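Local coordinates for methyltransferase FkbM (PDB 2PY6), which probably transfers methyl groups to an acceptor molecule, acting as a methyltransferase, at the interface of chains A and B and the interface of chains A and C. Sequence-based numbering; all coordinates share one arbitrary frame. Chains: chain A/B/C, Methyltransferase FkbM.

Contact 1: the interface of chains A and B. Residues chain A 16-17, 188, 207; chain B 217-223, 409.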
# COMPACT_ATOMS: atom_id res chain seq x y z
N PRO A 16 -34.78 -8.80 16.41
CA PRO A 16 -34.21 -7.71 17.15
C PRO A 16 -35.28 -6.84 17.77
O PRO A 16 -34.96 -5.91 18.52
CB PRO A 16 -33.41 -6.95 16.08
CG PRO A 16 -34.19 -7.14 14.88
CD PRO A 16 -34.78 -8.51 14.96
N LEU A 17 -36.55 -7.13 17.48
CA LEU A 17 -37.62 -6.37 18.06
C LEU A 17 -38.10 -6.98 19.37
O LEU A 17 -39.03 -6.42 19.98
CB LEU A 17 -38.76 -6.18 17.05
CG LEU A 17 -38.46 -5.16 15.95
CD1 LEU A 17 -39.64 -5.00 15.07
CD2 LEU A 17 -38.08 -3.79 16.49
N GLN A 188 -32.85 -1.29 23.32
CA GLN A 188 -32.45 -2.33 22.38
C GLN A 188 -30.92 -2.57 22.45
O GLN A 188 -30.44 -3.72 22.44
CB GLN A 188 -32.89 -1.99 20.97
CG GLN A 188 -32.92 -3.23 20.02
CD GLN A 188 -33.03 -2.84 18.56
OE1 GLN A 188 -32.54 -1.76 18.14
NE2 GLN A 188 -33.67 -3.69 17.77
N GLU A 207 -26.66 -5.58 15.11
CA GLU A 207 -28.02 -5.08 14.95
C GLU A 207 -28.18 -3.66 15.46
O GLU A 207 -29.07 -2.95 15.01
CB GLU A 207 -29.03 -5.97 15.74
CG GLU A 207 -29.26 -7.35 15.22
CD GLU A 207 -30.04 -7.47 13.92
OE1 GLU A 207 -30.47 -6.48 13.27
OE2 GLU A 207 -30.20 -8.62 13.51
N PHE B 217 -29.47 -6.34 6.32
CA PHE B 217 -29.42 -7.55 7.12
C PHE B 217 -29.23 -7.34 8.61
O PHE B 217 -29.57 -8.25 9.38
CB PHE B 217 -28.32 -8.46 6.55
CG PHE B 217 -28.57 -8.85 5.11
CD1 PHE B 217 -29.59 -9.75 4.79
CD2 PHE B 217 -27.83 -8.29 4.09
CE1 PHE B 217 -29.88 -10.08 3.46
CE2 PHE B 217 -28.10 -8.61 2.75
CZ PHE B 217 -29.13 -9.52 2.44
N ARG B 218 -28.70 -6.16 9.01
CA ARG B 218 -28.45 -5.81 10.41
C ARG B 218 -29.06 -4.50 10.78
O ARG B 218 -28.49 -3.81 11.60
CB ARG B 218 -26.91 -5.85 10.71
CG ARG B 218 -26.43 -7.19 10.24
CD ARG B 218 -25.11 -7.76 10.55
NE ARG B 218 -24.09 -7.25 9.71
CZ ARG B 218 -22.90 -7.81 9.49
NH1 ARG B 218 -22.50 -8.94 10.04
NH2 ARG B 218 -22.09 -7.18 8.68
N SER B 219 -30.29 -4.21 10.29
CA SER B 219 -30.95 -2.92 10.55
C SER B 219 -31.51 -2.70 11.95
O SER B 219 -31.85 -1.57 12.31
CB SER B 219 -32.12 -2.72 9.58
OG SER B 219 -33.23 -3.57 9.87
N GLY B 220 -31.64 -3.78 12.72
CA GLY B 220 -32.30 -3.72 14.01
C GLY B 220 -33.82 -3.87 13.89
O GLY B 220 -34.52 -3.74 14.88
N LEU B 221 -34.34 -4.18 12.71
CA LEU B 221 -35.79 -4.23 12.50
C LEU B 221 -36.36 -5.52 11.95
O LEU B 221 -37.53 -5.82 12.21
CB LEU B 221 -36.22 -3.07 11.55
CG LEU B 221 -36.06 -1.65 12.07
CD1 LEU B 221 -36.22 -0.63 10.94
CD2 LEU B 221 -36.97 -1.37 13.22
N LEU B 222 -35.54 -6.26 11.19
CA LEU B 222 -35.95 -7.51 10.53
C LEU B 222 -35.40 -8.80 11.12
O LEU B 222 -34.28 -8.86 11.57
CB LEU B 222 -35.52 -7.48 9.06
CG LEU B 222 -36.02 -6.30 8.20
CD1 LEU B 222 -35.51 -6.51 6.82
CD2 LEU B 222 -37.55 -6.13 8.17
N ARG B 223 -36.23 -9.84 11.09
CA ARG B 223 -35.86 -11.17 11.52
C ARG B 223 -35.74 -12.05 10.26
O ARG B 223 -36.67 -12.13 9.46
CB ARG B 223 -36.98 -11.75 12.39
CG ARG B 223 -36.59 -12.96 13.20
CD ARG B 223 -37.81 -13.74 13.70
NE ARG B 223 -38.19 -14.80 12.75
CZ ARG B 223 -37.58 -15.99 12.65
NH1 ARG B 223 -36.53 -16.29 13.41
NH2 ARG B 223 -38.00 -16.90 11.78
N TYR B 409 -42.06 -4.53 7.21
CA TYR B 409 -42.16 -5.85 7.78
C TYR B 409 -43.49 -6.00 8.50
O TYR B 409 -44.41 -5.15 8.43
CB TYR B 409 -40.98 -6.05 8.77
CG TYR B 409 -40.95 -5.00 9.85
CD1 TYR B 409 -40.31 -3.77 9.66
CD2 TYR B 409 -41.56 -5.21 11.07
CE1 TYR B 409 -40.30 -2.81 10.64
CE2 TYR B 409 -41.54 -4.23 12.08
CZ TYR B 409 -40.91 -3.05 11.85
OH TYR B 409 -40.89 -2.10 12.84
OXT TYR B 409 -43.61 -6.99 9.23
O HOH W 1 -32.44 -7.05 11.20

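Contact 2: the interface of chains A and B. Residues chain A 213, 218, 242-243, 246-247; chain B 123, 127, 203, 209.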
# COMPACT_ATOMS: atom_id res chain seq x y z
N SER A 213 -16.72 6.58 14.31
CA SER A 213 -16.72 8.05 14.06
C SER A 213 -17.81 8.88 14.75
O SER A 213 -17.73 10.10 14.81
CB SER A 213 -16.83 8.33 12.56
OG SER A 213 -18.10 7.95 12.03
N ARG A 218 -21.54 12.36 18.06
CA ARG A 218 -22.62 12.11 17.11
C ARG A 218 -23.51 10.99 17.54
O ARG A 218 -24.01 10.29 16.69
CB ARG A 218 -22.05 11.90 15.67
CG ARG A 218 -21.15 13.06 15.40
CD ARG A 218 -20.59 13.40 14.08
NE ARG A 218 -19.46 12.63 13.75
CZ ARG A 218 -18.54 12.92 12.83
NH1 ARG A 218 -18.57 14.01 12.09
NH2 ARG A 218 -17.56 12.08 12.68
N ALA A 242 -10.20 16.44 18.49
CA ALA A 242 -10.51 16.60 17.07
C ALA A 242 -12.00 16.52 16.82
O ALA A 242 -12.51 17.27 16.00
CB ALA A 242 -9.78 15.55 16.24
N GLY A 243 -12.70 15.64 17.54
CA GLY A 243 -14.15 15.49 17.36
C GLY A 243 -14.92 16.68 17.91
O GLY A 243 -15.89 17.12 17.30
N GLY A 246 -14.49 19.44 15.41
CA GLY A 246 -15.32 19.21 14.22
C GLY A 246 -16.78 19.55 14.41
O GLY A 246 -17.34 20.33 13.63
N VAL A 247 -17.41 19.01 15.46
CA VAL A 247 -18.86 19.22 15.63
C VAL A 247 -19.23 20.62 16.06
O VAL A 247 -20.34 21.04 15.82
CB VAL A 247 -19.55 18.20 16.57
CG1 VAL A 247 -19.32 16.81 16.03
CG2 VAL A 247 -19.08 18.34 18.03
N ASP B 123 -13.98 12.60 7.63
CA ASP B 123 -13.55 13.38 8.77
C ASP B 123 -12.15 13.94 8.72
O ASP B 123 -11.95 15.11 8.96
CB ASP B 123 -13.71 12.59 10.10
CG ASP B 123 -15.18 12.44 10.53
OD1 ASP B 123 -16.08 13.12 10.01
OD2 ASP B 123 -15.43 11.62 11.42
N ARG B 127 -12.23 17.83 8.03
CA ARG B 127 -11.91 18.62 9.24
C ARG B 127 -10.60 19.39 9.10
O ARG B 127 -10.46 20.47 9.63
CB ARG B 127 -11.78 17.69 10.46
CG ARG B 127 -13.07 17.05 10.91
CD ARG B 127 -12.81 16.01 11.99
NE ARG B 127 -14.08 15.61 12.57
CZ ARG B 127 -14.24 14.69 13.51
NH1 ARG B 127 -13.22 14.00 13.96
NH2 ARG B 127 -15.45 14.43 13.95
N GLU B 203 -23.66 16.87 9.23
CA GLU B 203 -23.73 16.39 10.61
C GLU B 203 -25.12 15.81 10.94
O GLU B 203 -25.23 14.99 11.86
CB GLU B 203 -23.34 17.47 11.63
CG GLU B 203 -21.85 17.84 11.66
CD GLU B 203 -20.93 16.66 12.04
OE1 GLU B 203 -21.25 15.87 12.95
OE2 GLU B 203 -19.86 16.55 11.42
N GLU B 209 -26.67 7.87 11.46
CA GLU B 209 -26.11 6.87 10.59
C GLU B 209 -25.67 5.56 11.28
O GLU B 209 -25.23 5.55 12.42
CB GLU B 209 -24.90 7.42 9.83
CG GLU B 209 -23.59 7.42 10.63
CD GLU B 209 -22.39 7.99 9.87
OE1 GLU B 209 -22.27 9.19 9.83
OE2 GLU B 209 -21.55 7.23 9.36
O HOH W 2 -16.10 12.36 15.96
O HOH W 3 -19.72 9.89 11.26
O HOH W 4 -18.64 6.73 9.69

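Contact 3: the interface of chains A and C. Residues chain A 88-92; chain C 270, 273-274.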
# COMPACT_ATOMS: atom_id res chain seq x y z
N HIS A 88 4.19 -20.13 3.01
CA HIS A 88 5.48 -20.48 2.43
C HIS A 88 6.65 -19.74 3.09
O HIS A 88 7.80 -20.00 2.75
CB HIS A 88 5.50 -20.18 0.91
CG HIS A 88 4.63 -21.09 0.12
ND1 HIS A 88 3.53 -20.65 -0.58
CD2 HIS A 88 4.69 -22.43 -0.07
CE1 HIS A 88 2.95 -21.68 -1.17
NE2 HIS A 88 3.64 -22.77 -0.87
N SER A 89 6.36 -18.84 4.03
CA SER A 89 7.43 -18.05 4.65
C SER A 89 8.40 -18.81 5.55
O SER A 89 9.50 -18.35 5.76
CB SER A 89 6.82 -16.91 5.45
OG SER A 89 6.03 -17.39 6.54
N GLY A 90 7.98 -19.95 6.11
CA GLY A 90 8.82 -20.66 7.07
C GLY A 90 8.65 -20.12 8.50
O GLY A 90 9.21 -20.64 9.43
N GLU A 91 7.85 -19.07 8.65
CA GLU A 91 7.55 -18.47 9.95
C GLU A 91 6.49 -19.30 10.66
O GLU A 91 5.63 -19.93 10.02
CB GLU A 91 7.06 -17.01 9.80
CG GLU A 91 8.15 -16.06 9.28
CD GLU A 91 7.65 -14.66 8.97
OE1 GLU A 91 6.49 -14.32 9.27
OE2 GLU A 91 8.43 -13.89 8.39
N LEU A 92 6.60 -19.30 11.99
CA LEU A 92 5.68 -19.99 12.88
C LEU A 92 4.74 -18.95 13.49
O LEU A 92 5.08 -17.77 13.57
CB LEU A 92 6.46 -20.75 13.96
CG LEU A 92 7.45 -21.82 13.46
CD1 LEU A 92 8.18 -22.46 14.62
CD2 LEU A 92 6.80 -22.90 12.59
N ASN C 270 13.59 -19.54 10.25
CA ASN C 270 12.45 -19.42 9.35
C ASN C 270 12.88 -19.76 7.91
O ASN C 270 12.19 -20.47 7.19
CB ASN C 270 11.89 -18.00 9.32
CG ASN C 270 11.36 -17.53 10.66
OD1 ASN C 270 10.94 -18.30 11.53
ND2 ASN C 270 11.32 -16.22 10.79
N ARG C 273 13.24 -23.46 7.42
CA ARG C 273 11.94 -24.12 7.30
C ARG C 273 11.35 -24.01 5.91
O ARG C 273 10.54 -24.83 5.53
CB ARG C 273 10.89 -23.56 8.28
CG ARG C 273 11.04 -24.02 9.69
CD ARG C 273 10.01 -23.35 10.63
NE ARG C 273 10.60 -23.29 11.96
CZ ARG C 273 11.05 -22.20 12.58
NH1 ARG C 273 10.93 -21.00 12.09
NH2 ARG C 273 11.59 -22.33 13.78
N ARG C 274 11.73 -23.00 5.13
CA ARG C 274 11.17 -22.94 3.80
C ARG C 274 11.80 -24.00 2.88
O ARG C 274 11.25 -24.31 1.84
CB ARG C 274 11.14 -21.50 3.22
CG ARG C 274 12.40 -20.84 2.91
CD ARG C 274 12.12 -19.47 2.23
NE ARG C 274 11.65 -18.48 3.21
CZ ARG C 274 12.32 -17.40 3.62
NH1 ARG C 274 13.50 -17.06 3.11
NH2 ARG C 274 11.77 -16.60 4.54
O HOH W 5 8.96 -18.02 13.34
O HOH W 6 11.33 -14.47 8.96

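Contact 1: the interface of chains A and B
B:Gly220 takes a left-handed backbone conformation (phi 85°, psi 7°) in the loop of chain B, which turns its N-H and its carbonyl toward chain A, while A:Pro16 and A:Leu17 form part of a short 3-10 helix, 16-18. Both polar groups of the glycine are met by side chains. Its N donates to the carboxylate oxygen OE1 of A:Glu207 at 3.0 Å, approaching nearly along the C-O axis; the glutamate, bent at chi2 (-71°), reaches out from helix 203-208. The carbonyl O of B:Gly220 accepts from the amide NE2 of A:Gln188, also at 3.0 Å, in the carbonyl plane and on a lone pair. The same NE2 gives its other hydrogen to A:Pro16 O at 2.7 Å. Both acceptors lie close to the amide plane, so the two bonds fix the rotation of the amide and tie the 3-10 turn to helix 184-199. The ring of A:Pro16 lies against the glycine peptide, CG 3.4 Å from B:Gly220 O. Beside it, A:Leu17 and B:Tyr409 meet tip to tip, methyl CD1 being 3.6 Å from ring atom CE2. B:Leu221 O sits 4.1 Å above the centre of that ring. A water joins A:Glu207 OE1 to B:Leu222 O, which it meets at 2.6 Å. The patch clasps the loop of one subunit between the N-terminal turn and two helices of the other, in a two-fold contact that may reflect a dimer, which the structure alone does not prove.

Contact 2: the interface of chains A and B
The guanidinium of A:Arg218 is the centre of this charged patch, salt-bridged to two acids of chain B. NH2 meets B:Asp123 OD2 at 2.5 Å, tip to tip, and NH1 donates to B:Glu203 OE2 at 2.9 Å. Both of these oxygens offer their syn lone pairs and lie in the guanidinium plane, although the planes of the groups differ: that of B:Glu203 is turned by 7°, that of B:Asp123 by 26°. Behind the arginine, NE and NH2 grip A:Ser213 O, the backbone carbonyl oxygen, side-on, NH2 at 2.9 Å from it, with both donors above the carbonyl plane. This second hold, with the bend at chi3 (-81°), probably sets the direction of the guanidinium. B:Arg127 comes tip to tip, its NH2 over the rim of one face, 3.4 Å from A:Arg218 NH2; B:Asp123, over the centre of the B:Arg127 guanidinium, probably eases the repulsion. The extended B:Arg127 also runs along helix 239-248, its CZ 3.9 Å from A:Gly243 CA, and a water links its NH2 to A:Ser213 O. Farther out, two waters connect A:Ser213 OG to the carboxylate of B:Glu209, one lying 2.6 Å from OG. If the A-B pair is the biological one, the network is likely to act as a charge-paired lock that favours one register.

Contact 3: the interface of chains A and C
C:Arg273, C:Asn270 and C:Arg274, near the end of helix 262-274 of chain C, receive a loop of chain A that leads into strand 92-93. C:Arg273 has the greatest buried surface of the patch, 62 Å². Its chain is extended from CG to NE, and its guanidinium nitrogen NH1 donates to A:Gly90 O at 3.2 Å. This bond is nearly straight at the hydrogen (171°), and the acceptor lies close to the guanidinium plane, with NH1 approaching nearly along the C=O axis. A:Leu92 crosses the arginine at about a right angle and sets its methyl CD1 over the centre of one guanidinium face, 3.5 Å from CZ. The guanidinium is thus held at its edge by a carbonyl and over one face by a methyl. An alanine here removes the donor to A:Gly90 O and the flat surface under A:Leu92, and would probably weaken the hold on the loop. C:Asn270 crosses A:Glu91 obliquely, its amide turned 50° from the carboxylate, with ND2 3.5 Å from A:Glu91 CG. Waters extend it both ways: OD1 reaches A:Leu92 N through one, and ND2 reaches A:Glu91 OE2 through another. As part of the deposited assembly this contact joins chains A and C, but it may not be a biological interface. C:Arg274 bends at chi3 (74°) to bring NH2 to A:Ser89 O at 3.1 Å, in the carbonyl plane and on a lone pair.

Contact 1 and contact 2 belong to the same two-fold interface of chains A and B, their C-alpha centres about 26 Å apart. Residue 218 and helix 203-208 serve in both: chain A supplies the helix in contact 1 and chain B in contact 2, so the same helix and the same arginine work in both places, from opposite chains. Contact 3 lies about 45 Å from contact 1 and about 44 Å from contact 2, on a separate surface of chain A, and shares no residue with them. In the crystal chain A touches B and C at once, consistent with the four copies of the deposited assembly, though that tetramer need not exist in solution.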